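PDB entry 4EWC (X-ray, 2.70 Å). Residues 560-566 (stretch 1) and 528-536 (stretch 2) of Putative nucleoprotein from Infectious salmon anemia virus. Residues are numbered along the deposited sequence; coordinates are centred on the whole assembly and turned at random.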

# COMPACT_ATOMS: atom_id res chain seq x y z
N ALA A 560 18.34 12.17 4.69
CA ALA A 560 16.94 11.80 4.59
C ALA A 560 16.51 11.76 3.14
O ALA A 560 15.97 10.75 2.66
CB ALA A 560 16.10 12.80 5.35
N SER A 561 16.73 12.87 2.43
CA SER A 561 16.27 12.96 1.06
C SER A 561 17.00 11.97 0.18
O SER A 561 16.40 11.35 -0.70
CB SER A 561 16.43 14.38 0.50
OG SER A 561 15.69 14.51 -0.70
N GLU A 562 18.29 11.81 0.45
CA GLU A 562 19.11 10.86 -0.31
C GLU A 562 18.55 9.45 -0.18
O GLU A 562 18.47 8.69 -1.15
CB GLU A 562 20.57 10.92 0.18
N ARG A 563 18.13 9.10 1.03
CA ARG A 563 17.57 7.79 1.30
C ARG A 563 16.13 7.57 0.84
O ARG A 563 15.79 6.47 0.39
CB ARG A 563 17.69 7.49 2.79
CG ARG A 563 19.02 6.90 3.15
CD ARG A 563 18.94 6.20 4.49
NE ARG A 563 19.45 7.04 5.55
CZ ARG A 563 19.12 6.90 6.83
NH1 ARG A 563 18.26 5.95 7.18
NH2 ARG A 563 19.62 7.72 7.74
N SER A 564 15.27 8.58 0.96
CA SER A 564 13.86 8.42 0.60
C SER A 564 13.63 8.30 -0.92
O SER A 564 12.51 8.00 -1.36
CB SER A 564 12.99 9.54 1.19
OG SER A 564 13.33 10.81 0.64
N ALA A 565 14.69 8.52 -1.70
CA ALA A 565 14.60 8.54 -3.15
C ALA A 565 14.40 7.15 -3.75
O ALA A 565 13.88 7.00 -4.85
CB ALA A 565 15.84 9.18 -3.74
N ARG A 566 14.84 6.13 -3.02
CA ARG A 566 14.78 4.77 -3.52
C ARG A 566 13.70 4.00 -2.78
O ARG A 566 13.65 4.04 -1.55
CB ARG A 566 16.15 4.08 -3.38
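Stretch 2, residues 528-536: FNQGAIREM

Stretch 1 supplies a helix, already under way before Ala-560, that gives way to a turn or loop by Ala-565. Stretch 2 enters extended at Phe-528, passes through Asn-529 and is helical from Gln-530 onward. The two helices cross steeply, their N-to-C directions 105° apart and their axes 8.1 Å apart at closest approach, so that contact is confined to a compact patch burying 295 Å² over both sides.

Ala-560 lies out of reach of stretch 2. One residue on, Ser-561 points its CA-to-CB bond toward the second helix, and with chi1 in the t well its OG lies 3.4 Å from CD of Arg-534. Its carbonyl O packs 4.1 Å from CA of Gly-531. Glu-562 and Arg-563 turn away; Glu-562 comes near only through its backbone, its O lying 4.4 Å from OE2 of Glu-535.

At Ser-564 the polar link is made. ND2 of Asn-529 donates a hydrogen bond to Ser-564 O at 3.2 Å, while OD1 of the same side chain accepts from Ala-532 N at 2.9 Å and caps the helix of stretch 2. A single amide thus secures the start of one helix and ties it to the end region of the other.

Ala-565 is the most extensively covered residue of the contact. Its CA lies 3.8 Å from CA of Gly-531, an approach that depends on glycine: an ideal CB there would fall 2.6 Å from Ala-565 CA and 3.0 Å from Ser-564 C, both clashes. The methyl of Ala-565 instead rests against the helix backbone, CB being 3.6 Å from Gly-531 C, and it also meets Glu-535, with CB 3.5 Å from OE2. Beyond this point Arg-566, modelled only to CB, directs its CA-to-CB bond away from stretch 2.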

# COMPACT_ATOMS: atom_id res chain seq x y z
N PHE A 528 3.71 10.96 -6.05
CA PHE A 528 5.05 10.75 -6.56
C PHE A 528 6.10 10.66 -5.44
O PHE A 528 5.85 11.10 -4.32
CB PHE A 528 5.38 11.90 -7.52
CG PHE A 528 5.22 13.24 -6.91
CD1 PHE A 528 6.27 13.84 -6.24
CD2 PHE A 528 4.01 13.92 -7.00
CE1 PHE A 528 6.12 15.09 -5.66
CE2 PHE A 528 3.85 15.16 -6.43
CZ PHE A 528 4.91 15.74 -5.76
N ASN A 529 7.25 10.06 -5.75
CA ASN A 529 8.35 9.93 -4.80
C ASN A 529 9.18 11.22 -4.76
O ASN A 529 9.97 11.50 -5.67
CB ASN A 529 9.23 8.76 -5.20
CG ASN A 529 10.39 8.53 -4.25
OD1 ASN A 529 11.17 9.44 -3.95
ND2 ASN A 529 10.52 7.29 -3.77
N GLN A 530 9.00 12.01 -3.70
CA GLN A 530 9.71 13.27 -3.54
C GLN A 530 11.22 13.18 -3.81
O GLN A 530 11.73 13.88 -4.68
CB GLN A 530 9.41 13.86 -2.14
CG GLN A 530 10.12 15.17 -1.81
CD GLN A 530 9.88 16.28 -2.84
OE1 GLN A 530 8.98 16.19 -3.67
NE2 GLN A 530 10.70 17.33 -2.78
N GLY A 531 11.91 12.32 -3.06
CA GLY A 531 13.33 12.10 -3.25
C GLY A 531 13.77 11.92 -4.69
O GLY A 531 14.75 12.50 -5.12
N ALA A 532 13.03 11.12 -5.45
CA ALA A 532 13.34 10.88 -6.86
C ALA A 532 13.12 12.13 -7.72
O ALA A 532 13.90 12.43 -8.63
CB ALA A 532 12.51 9.69 -7.40
N ILE A 533 12.05 12.85 -7.42
CA ILE A 533 11.68 14.03 -8.16
C ILE A 533 12.71 15.14 -7.93
O ILE A 533 12.96 15.97 -8.81
CB ILE A 533 10.26 14.51 -7.75
CG1 ILE A 533 9.19 13.49 -8.18
CG2 ILE A 533 9.97 15.89 -8.31
CD1 ILE A 533 8.93 13.42 -9.68
N ARG A 534 13.30 15.14 -6.74
CA ARG A 534 14.27 16.15 -6.37
C ARG A 534 15.61 15.87 -7.05
O ARG A 534 16.31 16.79 -7.51
CB ARG A 534 14.43 16.19 -4.84
CG ARG A 534 15.59 17.06 -4.36
CD ARG A 534 15.64 17.18 -2.85
NE ARG A 534 14.41 17.77 -2.32
CZ ARG A 534 14.23 19.08 -2.13
NH1 ARG A 534 15.21 19.93 -2.43
NH2 ARG A 534 13.09 19.53 -1.64
N GLU A 535 15.96 14.59 -7.12
CA GLU A 535 17.14 14.16 -7.85
C GLU A 535 17.03 14.47 -9.33
O GLU A 535 17.96 14.99 -9.93
CB GLU A 535 17.38 12.66 -7.68
CG GLU A 535 17.77 12.30 -6.26
CD GLU A 535 18.19 10.87 -6.11
OE1 GLU A 535 17.89 10.06 -7.02
OE2 GLU A 535 18.82 10.55 -5.08
N MSE A 536 15.87 14.17 -9.89
CA MSE A 536 15.60 14.49 -11.29
C MSE A 536 15.66 15.98 -11.63
O MSE A 536 15.94 16.34 -12.76
CB MSE A 536 14.25 13.89 -11.71
CG MSE A 536 14.25 12.39 -11.65
SE MSE A 536 12.56 11.64 -12.19
CE MSE A 536 12.69 12.04 -14.12